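Local coordinates for protein 3,6-diketocamphane 1,6-monooxygenase (Pseudomonas putida, PDB 4UWM) that oxygenates 3,6-diketocamphane to a lactone with reduced FMN and oxygen as a type II Baeyer-Villiger monooxygenase, allowing its host to grow on (-)-camphor, at residues R232-E235 against V236-A240; D310-F313 against L314-V318. All coordinates share one frame; numbering follows the deposited sequence.

Interaction 1: residues R232-E235 against V236-A240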
ATOM      1  N   ARG A 232       5.931  31.514  16.779  1.00 33.52           N
ATOM      2  CA  ARG A 232       7.101  30.780  17.293  1.00 33.38           C
ATOM      3  C   ARG A 232       7.581  29.684  16.324  1.00 38.47           C
ATOM      4  O   ARG A 232       8.785  29.483  16.138  1.00 42.39           O
ATOM      5  CB  ARG A 232       6.811  30.191  18.680  1.00 35.82           C
ATOM      6  CG  ARG A 232       8.032  29.629  19.407  1.00 35.43           C
ATOM      7  CD  ARG A 232       9.108  30.681  19.642  1.00 37.66           C
ATOM      8  NE  ARG A 232      10.365  30.072  20.056  1.00 38.96           N
ATOM      9  CZ  ARG A 232      11.567  30.575  19.805  1.00 41.64           C
ATOM     10  NH1 ARG A 232      11.704  31.715  19.132  1.00 45.69           N
ATOM     11  NH2 ARG A 232      12.639  29.924  20.215  1.00 42.23           N
ATOM     12  N   HIS A 233       6.636  28.976  15.709  1.00 43.63           N
ATOM     13  CA  HIS A 233       6.958  27.951  14.711  1.00 38.11           C
ATOM     14  C   HIS A 233       7.783  28.539  13.579  1.00 33.56           C
ATOM     15  O   HIS A 233       8.837  27.994  13.236  1.00 32.31           O
ATOM     16  CB  HIS A 233       5.681  27.284  14.169  1.00 37.09           C
ATOM     17  CG  HIS A 233       5.184  26.155  15.018  1.00 33.69           C
ATOM     18  ND1 HIS A 233       4.339  25.179  14.540  1.00 30.81           N
ATOM     19  CD2 HIS A 233       5.432  25.838  16.314  1.00 34.01           C
ATOM     20  CE1 HIS A 233       4.078  24.318  15.507  1.00 30.29           C
ATOM     21  NE2 HIS A 233       4.731  24.694  16.593  1.00 31.16           N
ATOM     22  N   TRP A 234       7.319  29.653  13.013  1.00 35.61           N
ATOM     23  CA  TRP A 234       8.052  30.279  11.917  1.00 36.76           C
ATOM     24  C   TRP A 234       9.412  30.863  12.354  1.00 35.88           C
ATOM     25  O   TRP A 234      10.379  30.761  11.602  1.00 36.44           O
ATOM     26  CB  TRP A 234       7.208  31.290  11.134  1.00 38.38           C
ATOM     27  CG  TRP A 234       7.916  31.669   9.885  1.00 36.59           C
ATOM     28  CD1 TRP A 234       8.618  32.811   9.663  1.00 40.86           C
ATOM     29  CD2 TRP A 234       8.068  30.868   8.709  1.00 43.43           C
ATOM     30  NE1 TRP A 234       9.168  32.792   8.410  1.00 41.80           N
ATOM     31  CE2 TRP A 234       8.852  31.609   7.801  1.00 42.04           C
ATOM     32  CE3 TRP A 234       7.606  29.599   8.327  1.00 41.33           C
ATOM     33  CZ2 TRP A 234       9.190  31.127   6.532  1.00 45.30           C
ATOM     34  CZ3 TRP A 234       7.935  29.125   7.066  1.00 43.35           C
ATOM     35  CH2 TRP A 234       8.727  29.885   6.185  1.00 43.72           C
ATOM     36  N   GLU A 235       9.470  31.447  13.557  1.00 37.32           N
ATOM     37  CA  GLU A 235      10.735  31.894  14.153  0.70 40.92           C
ATOM     38  C   GLU A 235      11.760  30.759  14.170  1.00 44.56           C
ATOM     39  O   GLU A 235      12.856  30.903  13.628  1.00 37.23           O
ATOM     40  CB  GLU A 235      10.532  32.384  15.595  0.70 47.50           C
ATOM     41  CG  GLU A 235       9.904  33.759  15.743  0.70 45.72           C
ATOM     42  CD  GLU A 235       9.731  34.169  17.194  0.70 38.89           C
ATOM     43  OE1 GLU A 235      10.170  33.428  18.094  0.70 39.23           O
ATOM     44  OE2 GLU A 235       9.151  35.240  17.440  0.70 37.08           O
ATOM     45  N   VAL A 236      11.388  29.631  14.791  1.00 38.14           N
ATOM     46  CA  VAL A 236      12.284  28.490  14.960  1.00 33.88           C
ATOM     47  C   VAL A 236      12.729  27.934  13.610  1.00 33.82           C
ATOM     48  O   VAL A 236      13.914  27.670  13.407  1.00 40.32           O
ATOM     49  CB  VAL A 236      11.661  27.397  15.862  1.00 37.73           C
ATOM     50  CG1 VAL A 236      12.489  26.117  15.811  1.00 31.31           C
ATOM     51  CG2 VAL A 236      11.549  27.895  17.301  1.00 36.89           C
ATOM     52  N   TYR A 237      11.779  27.791  12.685  1.00 34.99           N
ATOM     53  CA  TYR A 237      12.060  27.266  11.345  1.00 35.79           C
ATOM     54  C   TYR A 237      13.020  28.142  10.559  1.00 34.67           C
ATOM     55  O   TYR A 237      13.980  27.628   9.981  1.00 32.07           O
ATOM     56  CB  TYR A 237      10.765  27.125  10.528  1.00 30.33           C
ATOM     57  CG  TYR A 237      10.962  26.622   9.105  1.00 30.69           C
ATOM     58  CD1 TYR A 237      11.106  25.249   8.833  1.00 29.88           C
ATOM     59  CD2 TYR A 237      10.973  27.504   8.030  1.00 29.89           C
ATOM     60  CE1 TYR A 237      11.273  24.792   7.529  1.00 27.74           C
ATOM     61  CE2 TYR A 237      11.136  27.052   6.731  1.00 30.93           C
ATOM     62  CZ  TYR A 237      11.283  25.693   6.482  1.00 31.24           C
ATOM     63  OH  TYR A 237      11.443  25.241   5.178  1.00 29.40           O
ATOM     64  N   SER A 238      12.712  29.443  10.489  1.00 35.12           N
ATOM     65  CA  SER A 238      13.509  30.377   9.689  0.60 36.05           C
ATOM     66  C   SER A 238      14.925  30.522  10.233  1.00 33.14           C
ATOM     67  O   SER A 238      15.873  30.580   9.459  1.00 35.98           O
ATOM     68  CB  SER A 238      12.822  31.740   9.582  0.60 35.86           C
ATOM     69  OG  SER A 238      12.388  32.184  10.855  0.60 39.19           O
ATOM     70  N   GLU A 239      15.054  30.564  11.564  1.00 40.69           N
ATOM     71  CA  GLU A 239      16.363  30.690  12.193  0.60 45.04           C
ATOM     72  C   GLU A 239      17.242  29.474  11.873  1.00 48.60           C
ATOM     73  O   GLU A 239      18.420  29.631  11.526  1.00 44.66           O
ATOM     74  CB  GLU A 239      16.218  30.928  13.702  0.60 48.16           C
ATOM     75  CG  GLU A 239      15.777  32.349  14.049  0.60 48.61           C
ATOM     76  CD  GLU A 239      15.198  32.490  15.452  0.60 52.76           C
ATOM     77  OE1 GLU A 239      15.495  31.642  16.319  0.60 39.77           O
ATOM     78  OE2 GLU A 239      14.441  33.459  15.688  0.60 58.39           O
ATOM     79  N   ALA A 240      16.661  28.274  11.957  1.00 46.25           N
ATOM     80  CA  ALA A 240      17.361  27.043  11.575  1.00 41.93           C
ATOM     81  C   ALA A 240      17.703  27.047  10.094  1.00 34.37           C
ATOM     82  O   ALA A 240      18.825  26.723   9.720  1.00 38.59           O
ATOM     83  CB  ALA A 240      16.544  25.812  11.940  1.00 47.16           C
TER

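Interaction 2: residues D310-F313 against L314-V318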
ATOM      1  N   ASP A 310     -15.226  26.037  25.196  1.00 42.07           N
ATOM      2  CA  ASP A 310     -16.142  24.985  24.774  1.00 42.08           C
ATOM      3  C   ASP A 310     -16.374  25.094  23.267  1.00 37.30           C
ATOM      4  O   ASP A 310     -15.733  25.902  22.592  1.00 41.25           O
ATOM      5  CB  ASP A 310     -17.463  25.061  25.558  1.00 45.30           C
ATOM      6  CG  ASP A 310     -18.189  26.393  25.382  1.00 46.06           C
ATOM      7  OD1 ASP A 310     -17.942  27.130  24.398  1.00 50.11           O
ATOM      8  OD2 ASP A 310     -19.034  26.702  26.242  1.00 57.68           O
ATOM      9  N   LEU A 311     -17.295  24.292  22.748  1.00 37.78           N
ATOM     10  CA  LEU A 311     -17.518  24.211  21.310  1.00 40.67           C
ATOM     11  C   LEU A 311     -17.823  25.571  20.686  1.00 45.32           C
ATOM     12  O   LEU A 311     -17.169  25.973  19.724  1.00 38.30           O
ATOM     13  CB  LEU A 311     -18.630  23.201  20.993  1.00 35.41           C
ATOM     14  CG  LEU A 311     -19.042  22.977  19.539  1.00 40.46           C
ATOM     15  CD1 LEU A 311     -17.845  22.682  18.638  1.00 44.27           C
ATOM     16  CD2 LEU A 311     -20.062  21.849  19.475  1.00 41.77           C
ATOM     17  N   GLU A 312     -18.800  26.282  21.250  1.00 45.04           N
ATOM     18  CA  GLU A 312     -19.206  27.572  20.711  1.00 36.80           C
ATOM     19  C   GLU A 312     -18.080  28.598  20.748  1.00 32.03           C
ATOM     20  O   GLU A 312     -17.935  29.395  19.819  1.00 37.57           O
ATOM     21  CB  GLU A 312     -20.454  28.109  21.434  1.00 48.58           C
ATOM     22  CG  GLU A 312     -20.990  29.406  20.843  1.00 49.11           C
ATOM     23  CD  GLU A 312     -22.416  29.718  21.261  1.00 58.72           C
ATOM     24  OE1 GLU A 312     -22.793  29.415  22.415  1.00 53.66           O
ATOM     25  OE2 GLU A 312     -23.160  30.272  20.422  1.00 61.92           O
ATOM     26  N   PHE A 313     -17.271  28.569  21.804  1.00 34.89           N
ATOM     27  CA  PHE A 313     -16.090  29.416  21.843  1.00 36.42           C
ATOM     28  C   PHE A 313     -15.184  29.160  20.629  1.00 39.55           C
ATOM     29  O   PHE A 313     -14.738  30.101  19.960  1.00 40.71           O
ATOM     30  CB  PHE A 313     -15.302  29.231  23.139  1.00 38.91           C
ATOM     31  CG  PHE A 313     -13.901  29.770  23.058  1.00 46.56           C
ATOM     32  CD1 PHE A 313     -13.668  31.144  23.060  1.00 48.58           C
ATOM     33  CD2 PHE A 313     -12.811  28.910  22.934  1.00 43.23           C
ATOM     34  CE1 PHE A 313     -12.379  31.650  22.956  1.00 51.52           C
ATOM     35  CE2 PHE A 313     -11.521  29.411  22.831  1.00 47.21           C
ATOM     36  CZ  PHE A 313     -11.303  30.783  22.842  1.00 47.06           C
ATOM     37  N   LEU A 314     -14.917  27.882  20.361  1.00 42.45           N
ATOM     38  CA  LEU A 314     -14.075  27.472  19.231  1.00 36.82           C
ATOM     39  C   LEU A 314     -14.695  27.911  17.909  1.00 33.26           C
ATOM     40  O   LEU A 314     -14.026  28.509  17.074  1.00 35.59           O
ATOM     41  CB  LEU A 314     -13.832  25.947  19.253  1.00 31.24           C
ATOM     42  CG  LEU A 314     -12.998  25.367  20.402  1.00 33.11           C
ATOM     43  CD1 LEU A 314     -12.936  23.848  20.326  1.00 34.20           C
ATOM     44  CD2 LEU A 314     -11.588  25.947  20.430  1.00 33.70           C
ATOM     45  N   VAL A 315     -15.986  27.651  17.740  1.00 36.95           N
ATOM     46  CA  VAL A 315     -16.687  28.050  16.517  1.00 36.59           C
ATOM     47  C   VAL A 315     -16.650  29.561  16.280  1.00 40.95           C
ATOM     48  O   VAL A 315     -16.469  30.011  15.145  1.00 41.71           O
ATOM     49  CB  VAL A 315     -18.135  27.517  16.506  1.00 38.86           C
ATOM     50  CG1 VAL A 315     -18.836  27.877  15.213  1.00 39.97           C
ATOM     51  CG2 VAL A 315     -18.137  26.010  16.684  1.00 37.47           C
ATOM     52  N   ASP A 316     -16.787  30.338  17.355  1.00 46.84           N
ATOM     53  CA  ASP A 316     -16.843  31.804  17.263  1.00 46.71           C
ATOM     54  C   ASP A 316     -15.489  32.512  17.116  1.00 48.49           C
ATOM     55  O   ASP A 316     -15.397  33.555  16.465  1.00 57.47           O
ATOM     56  CB  ASP A 316     -17.584  32.378  18.478  1.00 45.42           C
ATOM     57  CG  ASP A 316     -19.072  32.081  18.456  1.00 46.66           C
ATOM     58  OD1 ASP A 316     -19.664  32.013  17.363  1.00 46.63           O
ATOM     59  OD2 ASP A 316     -19.661  31.919  19.543  1.00 54.81           O
ATOM     60  N   ASN A 317     -14.446  31.955  17.722  1.00 41.13           N
ATOM     61  CA  ASN A 317     -13.175  32.671  17.869  1.00 40.90           C
ATOM     62  C   ASN A 317     -11.945  31.985  17.267  1.00 41.50           C
ATOM     63  O   ASN A 317     -10.924  32.634  17.047  1.00 41.76           O
ATOM     64  CB  ASN A 317     -12.913  32.941  19.352  1.00 41.57           C
ATOM     65  CG  ASN A 317     -14.092  33.607  20.037  1.00 52.07           C
ATOM     66  OD1 ASN A 317     -14.269  34.817  19.946  1.00 65.22           O
ATOM     67  ND2 ASN A 317     -14.909  32.814  20.720  1.00 52.27           N
ATOM     68  N   VAL A 318     -12.040  30.676  17.028  1.00 41.66           N
ATOM     69  CA  VAL A 318     -10.889  29.878  16.565  1.00 39.00           C
ATOM     70  C   VAL A 318     -11.091  29.350  15.140  1.00 41.00           C
ATOM     71  O   VAL A 318     -10.318  29.689  14.234  1.00 39.60           O
ATOM     72  CB  VAL A 318     -10.582  28.712  17.524  1.00 36.54           C
ATOM     73  CG1 VAL A 318      -9.414  27.886  17.003  1.00 38.96           C
ATOM     74  CG2 VAL A 318     -10.281  29.238  18.920  1.00 35.25           C
TER

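Interaction 1: residues R232-E235 against V236-A240
The indole of Trp-234 takes two neighbours from the next turn of its helix over one face, both displaced toward the rim: CD2 of Tyr-237 lies 3.6 Å from CZ3 of Trp-234, and CB of Ser-238 comes to 4.0 Å from Trp-234 NE1. The two aromatic planes are inclined at 35°. Both rings leave the backbone with CG anti to N (chi1 -168° in Trp-234, 178° in Tyr-237), which sends them out along the same flank, where CZ3 and CH2 of Trp-234 lie against CD2 and CE2 of Tyr-237, the rings meeting obliquely. Arg-232 supplies the other flat group. Its chain bends at chi2 and lays the guanidinium over Val-236, whose CG2 covers one face at 3.7 Å from Arg-232 CZ, while the carboxylate of Glu-235 meets the edge in plane. The salt bridge there, Arg-232 NH1 to Glu-235 OE1, is very short as modelled and involves one of two glutamate conformers, leaving its exact geometry doubtful. Beneath these groups the i to i+4 backbone bonds are regular, as in Val-236 N to Arg-232 O at 2.9 Å. Trp-234 O accepts the amide of Ser-238 and, in one modelled rotamer, its hydroxyl as well, from opposite faces of the carbonyl plane. Tyr-237 OH bonds to Phe-218 O; Arg-250 makes a cation-pi contact with the indole. Arg-232 NE binds OD1 of the FMN-binding Asn-206, and the imidazole of His-233 bonds to Ser-204 O and Ser-222 OG. The segment thus belongs to the helix of a beta-alpha-beta unit in the TIM barrel of the bacterial luciferase family, beside the FMN-binding loop.

Interaction 2: residues D310-F313 against L314-V318
The short helix opens with nearly linear i to i+4 bonds, Leu-314 N to Asp-310 O and Val-315 N to Leu-311 O, and loses that straightness at its last turn, where the bond from Asn-317 N to Phe-313 O closes at only 138°. Asp-310 is the N-cap: its OD1 accepts Phe-313 N at 3.0 Å. Near the other end Phe-313 O is gripped twice, because Asn-317 adds a side-chain bond, ND2 to Phe-313 O at 2.8 Å, in the carbonyl plane and on a lone pair. CG of Asn-317 stands beside its own backbone N (chi1 -52°), which turns ND2 back toward that carbonyl. The bond sets the amide beside the ring of Phe-313, with the two planes 30° apart and Asn-317 ND2 a close 3.1 Å from Phe-313 CD1. Along the other side of the ring, CD2 of Phe-313 faces Leu-314 CD2 at 4.1 Å, and CE2 reaches Val-318 CG2. With an alanine here the ring would be missing, which is likely to open a gap between Leu-314, Asn-317 and Val-318 and leave the Asn-317 amide freer to turn. One turn apart, the carboxylates of Glu-312 and Asp-316 approach to 4.0 Å between OE2 and OD2; both form salt bridges with Lys-269, which probably offsets their repulsion. On the buried side CD1 of Leu-311 meets Val-315 CG2 at 3.9 Å. Three helices surround these side chains: 296-302 packs on Phe-313, Leu-314 and Val-318, 276-291 on Leu-311 and Leu-314, and 265-274 on Leu-311 and Val-315. Beyond Val-318 comes strand 320-322, parallel to strand 254-261 of the barrel sheet.

The two contacts lie at different distances from the flavin. In interaction 1 the side chain of His-233 comes to about 5 Å from the bound FMN, whereas in interaction 2 the nearest approach, by Leu-314, is about 11 Å; Val-318 instead lies about 4 Å from a triethylene glycol molecule, probably left from crystallisation. Their centres are 28 Å apart and their nearest atoms about 14 Å, so neither touches the other. Strand 254-261 relates them through the fold: it follows the helix of interaction 1 in the chain and pairs with strand 320-322, which the helix of interaction 2 leads into.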